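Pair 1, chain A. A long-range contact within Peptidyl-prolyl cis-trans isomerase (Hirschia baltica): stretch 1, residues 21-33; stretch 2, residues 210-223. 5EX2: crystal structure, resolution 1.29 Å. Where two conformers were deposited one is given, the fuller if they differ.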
# COMPACT_ATOMS: atom_id res chain seq x y z
N ASP A 21 2.01 13.24 0.05
CA ASP A 21 3.38 13.74 0.06
C ASP A 21 4.16 13.15 -1.13
O ASP A 21 4.20 11.94 -1.29
CB ASP A 21 4.01 13.35 1.40
CG ASP A 21 5.40 13.91 1.62
OD1 ASP A 21 6.15 14.14 0.66
OD2 ASP A 21 5.75 14.09 2.81
N PRO A 22 4.80 13.99 -1.96
CA PRO A 22 5.55 13.40 -3.08
C PRO A 22 6.64 12.41 -2.66
O PRO A 22 6.93 11.51 -3.44
CB PRO A 22 6.19 14.62 -3.77
CG PRO A 22 5.43 15.78 -3.35
CD PRO A 22 4.77 15.46 -2.03
N ASP A 23 7.21 12.55 -1.46
CA ASP A 23 8.22 11.60 -1.02
C ASP A 23 7.58 10.29 -0.54
O ASP A 23 8.30 9.34 -0.21
CB ASP A 23 9.09 12.20 0.10
CG ASP A 23 10.49 11.61 0.12
OD1 ASP A 23 11.07 11.39 -0.96
OD2 ASP A 23 11.02 11.36 1.22
N ASN A 24 6.25 10.23 -0.47
CA ASN A 24 5.56 8.98 -0.17
C ASN A 24 4.89 8.39 -1.40
O ASN A 24 4.06 7.50 -1.28
CB ASN A 24 4.49 9.18 0.91
CG ASN A 24 5.07 9.53 2.26
OD1 ASN A 24 6.25 9.35 2.50
ND2 ASN A 24 4.23 10.04 3.14
N LEU A 25 5.24 8.88 -2.59
CA LEU A 25 4.55 8.48 -3.81
C LEU A 25 5.54 7.94 -4.82
O LEU A 25 6.46 8.64 -5.23
CB LEU A 25 3.77 9.66 -4.39
CG LEU A 25 2.87 9.40 -5.60
CD1 LEU A 25 1.81 8.34 -5.31
CD2 LEU A 25 2.21 10.72 -6.01
N VAL A 26 5.32 6.70 -5.24
CA VAL A 26 6.20 6.01 -6.16
C VAL A 26 5.44 5.67 -7.42
O VAL A 26 4.30 5.21 -7.37
CB VAL A 26 6.73 4.71 -5.54
CG1 VAL A 26 7.90 4.16 -6.35
CG2 VAL A 26 7.11 4.91 -4.07
N ILE A 27 6.09 5.89 -8.56
CA ILE A 27 5.53 5.50 -9.84
C ILE A 27 6.20 4.22 -10.32
O ILE A 27 7.39 4.21 -10.55
CB ILE A 27 5.72 6.59 -10.91
CG1 ILE A 27 5.34 7.97 -10.36
CG2 ILE A 27 4.91 6.24 -12.14
CD1 ILE A 27 5.56 9.08 -11.34
N PHE A 28 5.42 3.14 -10.41
CA PHE A 28 5.86 1.90 -11.03
C PHE A 28 5.29 1.83 -12.43
O PHE A 28 4.10 1.59 -12.60
CB PHE A 28 5.38 0.68 -10.22
CG PHE A 28 6.26 0.29 -9.05
CD1 PHE A 28 7.26 1.13 -8.58
CD2 PHE A 28 6.06 -0.93 -8.41
CE1 PHE A 28 8.05 0.75 -7.51
CE2 PHE A 28 6.85 -1.31 -7.35
CZ PHE A 28 7.84 -0.47 -6.89
N GLU A 29 6.12 2.03 -13.45
CA GLU A 29 5.67 1.83 -14.81
C GLU A 29 5.92 0.39 -15.22
O GLU A 29 7.05 -0.06 -15.16
CB GLU A 29 6.42 2.75 -15.77
CG GLU A 29 5.91 4.17 -15.76
CD GLU A 29 4.54 4.29 -16.43
OE1 GLU A 29 3.98 3.25 -16.86
OE2 GLU A 29 4.03 5.43 -16.53
N THR A 30 4.86 -0.32 -15.59
CA THR A 30 4.97 -1.72 -15.96
C THR A 30 4.54 -1.90 -17.41
O THR A 30 3.94 -0.99 -18.02
CB THR A 30 4.09 -2.65 -15.08
OG1 THR A 30 2.75 -2.65 -15.58
CG2 THR A 30 4.11 -2.24 -13.62
N THR A 31 4.81 -3.08 -17.96
CA THR A 31 4.41 -3.38 -19.30
C THR A 31 2.90 -3.59 -19.44
O THR A 31 2.42 -3.86 -20.53
CB THR A 31 5.19 -4.59 -19.85
OG1 THR A 31 5.22 -5.63 -18.86
CG2 THR A 31 6.62 -4.19 -20.18
N LYS A 32 2.16 -3.47 -18.33
CA LYS A 32 0.70 -3.49 -18.38
C LYS A 32 0.09 -2.14 -17.99
O LYS A 32 -1.13 -2.01 -17.90
CB LYS A 32 0.15 -4.58 -17.46
CG LYS A 32 0.27 -5.99 -18.04
CD LYS A 32 -0.74 -6.24 -19.16
CE LYS A 32 -0.61 -7.64 -19.72
NZ LYS A 32 0.76 -7.89 -20.24
N GLY A 33 0.94 -1.15 -17.78
CA GLY A 33 0.49 0.18 -17.38
C GLY A 33 1.12 0.63 -16.08
O GLY A 33 2.02 -0.01 -15.50
N PRO A 210 7.36 -12.97 -18.84
CA PRO A 210 6.76 -12.16 -17.77
C PRO A 210 6.60 -10.71 -18.13
O PRO A 210 7.35 -10.19 -18.96
CB PRO A 210 7.77 -12.28 -16.62
CG PRO A 210 8.63 -13.45 -16.96
CD PRO A 210 8.64 -13.58 -18.44
N ASP A 211 5.63 -10.06 -17.49
CA ASP A 211 5.58 -8.60 -17.50
C ASP A 211 6.78 -8.03 -16.74
O ASP A 211 7.45 -8.76 -16.00
CB ASP A 211 4.25 -8.12 -16.93
CG ASP A 211 3.15 -8.17 -17.95
OD1 ASP A 211 3.32 -7.54 -19.02
OD2 ASP A 211 2.14 -8.86 -17.72
N ILE A 212 7.05 -6.75 -16.96
CA ILE A 212 8.27 -6.11 -16.50
C ILE A 212 7.93 -4.82 -15.78
O ILE A 212 7.04 -4.10 -16.19
CB ILE A 212 9.22 -5.79 -17.68
CG1 ILE A 212 9.52 -7.06 -18.48
CG2 ILE A 212 10.51 -5.13 -17.20
CD1 ILE A 212 10.28 -6.83 -19.78
N LEU A 213 8.66 -4.56 -14.71
CA LEU A 213 8.68 -3.25 -14.08
C LEU A 213 9.70 -2.45 -14.86
O LEU A 213 10.89 -2.59 -14.67
CB LEU A 213 9.07 -3.36 -12.61
CG LEU A 213 9.19 -2.06 -11.83
CD1 LEU A 213 7.92 -1.23 -11.89
CD2 LEU A 213 9.53 -2.39 -10.39
N VAL A 214 9.21 -1.63 -15.77
CA VAL A 214 10.08 -0.90 -16.69
C VAL A 214 10.88 0.19 -15.98
O VAL A 214 12.07 0.41 -16.26
CB VAL A 214 9.25 -0.27 -17.82
CG1 VAL A 214 10.12 0.56 -18.75
CG2 VAL A 214 8.51 -1.34 -18.60
N SER A 215 10.22 0.90 -15.07
CA SER A 215 10.89 1.95 -14.31
C SER A 215 10.16 2.21 -13.01
O SER A 215 8.98 1.94 -12.88
CB SER A 215 10.97 3.25 -15.12
OG SER A 215 9.68 3.80 -15.31
N ALA A 216 10.90 2.74 -12.05
CA ALA A 216 10.36 3.18 -10.78
C ALA A 216 10.93 4.56 -10.48
O ALA A 216 12.12 4.80 -10.67
CB ALA A 216 10.71 2.20 -9.68
N VAL A 217 10.06 5.46 -10.03
CA VAL A 217 10.45 6.83 -9.73
C VAL A 217 9.77 7.32 -8.47
O VAL A 217 8.57 7.12 -8.31
CB VAL A 217 10.10 7.80 -10.89
CG1 VAL A 217 10.61 9.19 -10.60
CG2 VAL A 217 10.68 7.31 -12.20
N MET A 218 10.53 7.93 -7.58
CA MET A 218 9.96 8.70 -6.48
C MET A 218 9.50 10.06 -6.98
O MET A 218 10.26 10.79 -7.62
CB MET A 218 10.99 8.92 -5.38
CG MET A 218 11.52 7.68 -4.72
SD MET A 218 10.23 6.68 -3.94
CE MET A 218 9.39 7.93 -2.96
N VAL A 219 8.26 10.41 -6.69
CA VAL A 219 7.72 11.64 -7.24
C VAL A 219 8.48 12.86 -6.71
O VAL A 219 8.61 13.86 -7.41
CB VAL A 219 6.20 11.73 -6.96
CG1 VAL A 219 5.64 13.07 -7.32
CG2 VAL A 219 5.49 10.67 -7.77
N SER A 220 9.00 12.79 -5.48
CA SER A 220 9.79 13.87 -4.91
C SER A 220 11.06 14.15 -5.71
O SER A 220 11.62 15.24 -5.62
CB SER A 220 10.15 13.53 -3.48
OG SER A 220 10.71 12.24 -3.45
N ASP A 221 11.51 13.17 -6.48
CA ASP A 221 12.74 13.31 -7.25
C ASP A 221 12.51 13.95 -8.60
O ASP A 221 13.46 14.29 -9.31
CB ASP A 221 13.41 11.96 -7.43
CG ASP A 221 13.90 11.38 -6.12
OD1 ASP A 221 14.12 12.14 -5.16
OD2 ASP A 221 14.06 10.15 -6.05
N LEU A 222 11.24 14.13 -8.96
CA LEU A 222 10.90 14.82 -10.19
C LEU A 222 10.92 16.32 -9.97
O LEU A 222 10.72 16.79 -8.84
CB LEU A 222 9.52 14.39 -10.67
CG LEU A 222 9.34 12.91 -10.99
CD1 LEU A 222 7.87 12.63 -11.28
CD2 LEU A 222 10.21 12.51 -12.17
N ALA A 223 11.14 17.06 -11.05
CA ALA A 223 10.99 18.51 -11.02
C ALA A 223 9.55 18.83 -10.65
O ALA A 223 8.63 18.13 -11.08
CB ALA A 223 11.36 19.13 -12.35
O HOH W 1 8.32 5.12 -13.22

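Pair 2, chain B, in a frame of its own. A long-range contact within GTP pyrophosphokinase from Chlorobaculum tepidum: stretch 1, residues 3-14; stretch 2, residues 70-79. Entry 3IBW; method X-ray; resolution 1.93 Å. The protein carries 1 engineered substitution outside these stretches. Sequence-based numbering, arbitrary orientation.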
# COMPACT_ATOMS: atom_id res chain seq x y z
N ASP B 3 12.37 -5.02 -16.99
CA ASP B 3 11.80 -4.07 -16.04
C ASP B 3 12.80 -3.11 -15.42
O ASP B 3 13.93 -3.48 -15.14
CB ASP B 3 11.06 -4.82 -14.93
CG ASP B 3 9.82 -5.55 -15.43
OD1 ASP B 3 9.60 -5.59 -16.66
OD2 ASP B 3 9.06 -6.07 -14.58
N PHE B 4 12.38 -1.86 -15.24
CA PHE B 4 13.24 -0.85 -14.63
C PHE B 4 12.50 -0.21 -13.45
O PHE B 4 11.27 -0.28 -13.37
CB PHE B 4 13.66 0.22 -15.64
CG PHE B 4 12.55 1.15 -16.05
CD1 PHE B 4 12.50 2.45 -15.56
CD2 PHE B 4 11.54 0.71 -16.90
CE1 PHE B 4 11.47 3.31 -15.92
CE2 PHE B 4 10.50 1.56 -17.26
CZ PHE B 4 10.47 2.86 -16.77
N LEU B 5 13.26 0.39 -12.55
CA LEU B 5 12.68 1.02 -11.37
C LEU B 5 12.16 2.42 -11.66
O LEU B 5 12.89 3.26 -12.19
CB LEU B 5 13.73 1.09 -10.25
CG LEU B 5 13.22 1.51 -8.86
CD1 LEU B 5 12.32 0.42 -8.29
CD2 LEU B 5 14.41 1.76 -7.94
N ALA B 6 10.89 2.65 -11.34
CA ALA B 6 10.26 3.95 -11.54
C ALA B 6 9.53 4.38 -10.27
O ALA B 6 9.11 3.55 -9.46
CB ALA B 6 9.27 3.89 -12.70
N GLY B 7 9.38 5.69 -10.10
CA GLY B 7 8.70 6.23 -8.94
C GLY B 7 7.46 7.00 -9.34
O GLY B 7 7.44 7.66 -10.39
N ILE B 8 6.42 6.92 -8.52
CA ILE B 8 5.16 7.62 -8.76
C ILE B 8 4.71 8.28 -7.46
O ILE B 8 4.76 7.66 -6.40
CB ILE B 8 4.01 6.65 -9.17
CG1 ILE B 8 4.35 5.89 -10.45
CG2 ILE B 8 2.71 7.44 -9.36
CD1 ILE B 8 3.31 4.84 -10.81
N ARG B 9 4.29 9.54 -7.54
CA ARG B 9 3.81 10.23 -6.35
C ARG B 9 2.35 10.62 -6.55
O ARG B 9 2.00 11.23 -7.56
CB ARG B 9 4.63 11.49 -6.07
CG ARG B 9 4.06 12.36 -4.95
CD ARG B 9 5.08 13.38 -4.49
NE ARG B 9 4.53 14.36 -3.55
CZ ARG B 9 4.46 14.20 -2.24
NH1 ARG B 9 4.88 13.08 -1.68
NH2 ARG B 9 4.00 15.18 -1.47
N ILE B 10 1.52 10.25 -5.58
CA ILE B 10 0.09 10.55 -5.63
C ILE B 10 -0.27 11.40 -4.42
O ILE B 10 0.18 11.14 -3.31
CB ILE B 10 -0.76 9.25 -5.56
CG1 ILE B 10 -0.35 8.29 -6.67
CG2 ILE B 10 -2.26 9.58 -5.67
CD1 ILE B 10 0.41 7.08 -6.16
N VAL B 11 -1.08 12.44 -4.65
CA VAL B 11 -1.54 13.30 -3.57
C VAL B 11 -3.05 13.41 -3.78
O VAL B 11 -3.52 13.66 -4.90
CB VAL B 11 -0.88 14.71 -3.62
CG1 VAL B 11 -1.37 15.55 -2.43
CG2 VAL B 11 0.64 14.58 -3.59
N GLY B 12 -3.82 13.21 -2.72
CA GLY B 12 -5.27 13.26 -2.82
C GLY B 12 -5.95 13.61 -1.52
O GLY B 12 -5.30 13.83 -0.51
N GLU B 13 -7.28 13.63 -1.54
CA GLU B 13 -8.06 13.97 -0.35
C GLU B 13 -8.16 12.79 0.61
O GLU B 13 -8.37 11.66 0.19
CB GLU B 13 -9.47 14.42 -0.76
CG GLU B 13 -10.27 13.35 -1.49
CD GLU B 13 -11.67 13.81 -1.85
OE1 GLU B 13 -11.92 15.03 -1.88
OE2 GLU B 13 -12.54 12.94 -2.10
N ASP B 14 -8.01 13.06 1.90
CA ASP B 14 -8.11 12.02 2.91
C ASP B 14 -9.55 12.01 3.41
O ASP B 14 -9.86 12.50 4.50
CB ASP B 14 -7.12 12.31 4.06
CG ASP B 14 -7.24 11.33 5.21
OD1 ASP B 14 -7.58 10.14 4.97
OD2 ASP B 14 -6.98 11.74 6.36
N GLN B 70 -11.48 9.62 -8.60
CA GLN B 70 -12.06 10.85 -8.06
C GLN B 70 -11.57 11.01 -6.63
O GLN B 70 -11.71 10.11 -5.80
CB GLN B 70 -13.59 10.78 -8.13
CG GLN B 70 -14.13 10.80 -9.55
CD GLN B 70 -13.70 12.03 -10.32
OE1 GLN B 70 -13.82 13.15 -9.83
NE2 GLN B 70 -13.21 11.83 -11.54
N GLY B 71 -11.00 12.18 -6.34
CA GLY B 71 -10.46 12.44 -5.02
C GLY B 71 -8.95 12.60 -5.09
O GLY B 71 -8.34 13.09 -4.14
N VAL B 72 -8.33 12.18 -6.20
CA VAL B 72 -6.88 12.33 -6.37
C VAL B 72 -6.63 13.72 -6.97
O VAL B 72 -7.32 14.12 -7.92
CB VAL B 72 -6.29 11.27 -7.33
CG1 VAL B 72 -4.84 11.61 -7.68
CG2 VAL B 72 -6.36 9.88 -6.69
N PHE B 73 -5.66 14.45 -6.43
CA PHE B 73 -5.34 15.77 -6.94
C PHE B 73 -4.27 15.72 -8.02
O PHE B 73 -4.44 16.28 -9.10
CB PHE B 73 -4.86 16.70 -5.82
CG PHE B 73 -5.90 16.95 -4.77
CD1 PHE B 73 -7.21 17.23 -5.12
CD2 PHE B 73 -5.56 16.90 -3.42
CE1 PHE B 73 -8.18 17.46 -4.15
CE2 PHE B 73 -6.53 17.12 -2.44
CZ PHE B 73 -7.83 17.40 -2.80
N THR B 74 -3.17 15.02 -7.74
CA THR B 74 -2.06 14.92 -8.69
C THR B 74 -1.40 13.54 -8.69
O THR B 74 -1.42 12.83 -7.68
CB THR B 74 -0.92 15.95 -8.36
OG1 THR B 74 -0.39 15.68 -7.06
CG2 THR B 74 -1.45 17.39 -8.40
N VAL B 75 -0.83 13.17 -9.83
CA VAL B 75 -0.08 11.93 -9.98
C VAL B 75 1.09 12.36 -10.87
O VAL B 75 0.88 12.88 -11.97
CB VAL B 75 -0.87 10.80 -10.67
CG1 VAL B 75 0.02 9.56 -10.81
CG2 VAL B 75 -2.12 10.47 -9.87
N GLU B 76 2.31 12.15 -10.40
CA GLU B 76 3.49 12.53 -11.17
C GLU B 76 4.55 11.46 -11.03
O GLU B 76 4.55 10.70 -10.06
CB GLU B 76 4.06 13.87 -10.66
CG GLU B 76 4.82 13.76 -9.33
CD GLU B 76 4.91 15.08 -8.56
OE1 GLU B 76 5.90 15.82 -8.73
OE2 GLU B 76 3.96 15.37 -7.80
N ARG B 77 5.43 11.38 -12.02
CA ARG B 77 6.53 10.43 -11.96
C ARG B 77 7.64 11.08 -11.12
O ARG B 77 7.96 12.26 -11.27
CB ARG B 77 7.07 10.15 -13.36
CG ARG B 77 8.22 9.16 -13.36
CD ARG B 77 8.61 8.84 -14.78
NE ARG B 77 9.82 8.03 -14.82
CZ ARG B 77 10.35 7.56 -15.94
NH1 ARG B 77 9.78 7.83 -17.10
NH2 ARG B 77 11.47 6.85 -15.88
N LEU B 78 8.23 10.28 -10.23
CA LEU B 78 9.31 10.73 -9.35
C LEU B 78 10.66 10.42 -9.97
O LEU B 78 10.79 9.44 -10.71
CB LEU B 78 9.25 10.01 -8.01
CG LEU B 78 8.18 10.38 -6.98
CD1 LEU B 78 8.28 9.47 -5.77
CD2 LEU B 78 8.36 11.84 -6.57
N SER B 79 11.67 11.24 -9.68
CA SER B 79 13.01 10.97 -10.18
C SER B 79 14.00 10.81 -9.01
O SER B 79 13.71 11.20 -7.88
CB SER B 79 13.50 12.06 -11.15
OG SER B 79 13.61 13.32 -10.54
O HOH W 2 12.86 5.91 -13.37
O HOH W 3 10.84 7.17 -12.15
O HOH W 4 1.71 13.93 -7.30
O HOH W 5 3.60 16.16 -5.53

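An antiparallel strand pair with a bulge near one end is a compact example of how backbone geometry can be held constant while side chains vary. In pair 1 the strand 25-30 runs against the strand that includes A:Leu213 to A:Met218; in pair 2 the strand 4-13 runs against the one that begins at B:Val72. The strand directions differ by 145° and 148°, and 14 central residues superpose with an RMSD of 0.6 Å.

The main-chain bonding repeats position by position. A:Ile27 N donates to A:Val217 O at 2.8 Å, and its counterpart B:Arg9 N donates to B:Glu76 O at the same 2.8 Å. The register then slips by one residue, between A:Glu29 and A:Thr30 and between B:Val11 and B:Gly12. At this bulge one carbonyl receives two amides: A:Glu29 O accepts from A:Val214 N (2.7 Å) and, weakly, from A:Ser215 N (3.3 Å), while B:Val11 O accepts from B:Phe73 N (2.7 Å) and B:Thr74 N (3.2 Å). A:Ser215 and B:Thr74 match almost exactly, and both carry a chi1 p hydroxyl.

On the face bearing A:Val26, A:Phe28 and A:Leu213, pair 1 packs an aromatic ring: A:Leu213 CD2 lies over one face of A:Phe28, 4.2 Å from the ring centroid. The matching residues of pair 2, B:Ile10 and B:Val72, meet as branched aliphatics, CG2 of the former 3.8 Å from CG1 of the latter. A:Val26 CG2 touches A:Met218 SD at 3.6 Å; the equivalent B:Ile8 instead places its CG2 3.7 Å from B:Val75 CG1, and B:Arg77, at the methionine position, extends until its NH2 lies 3.5 Å from B:Phe4 CE1, at the edge of that ring.

The other face shows a sharper change of chemistry. A:Ile27 CG1 packs 3.7 Å from A:Val219 CG2. B:Arg9 keeps an apolar contact, its CB 3.8 Å from B:Leu78 CD2, but also faces B:Glu76. Those charges are too far apart for a salt bridge, B:Arg9 NE to B:Glu76 OE2 being 4.4 Å, and water 5 spans the gap, accepting from NE and donating to OE2.

Beyond the bulge, A:Thr30 matches B:Gly12, where a CB would clash with B:Gly71 O. Next along, the backbone bond is again common to both: A:Thr31 N donates to A:Ile212 O at 3.0 Å, B:Glu13 N to B:Gly71 O at 2.9 Å. A:Thr31 adds its hydroxyl, OG1 donating to A:Asp211 OD1 (2.7 Å) and accepting from A:Ile212 N (2.9 Å), while the side chain of B:Glu13 packs against B:Phe73, CB to CZ 4.0 Å. The shared hydrogen-bond frame thus tolerates aromatic, aliphatic and water-bridged charged solutions alike.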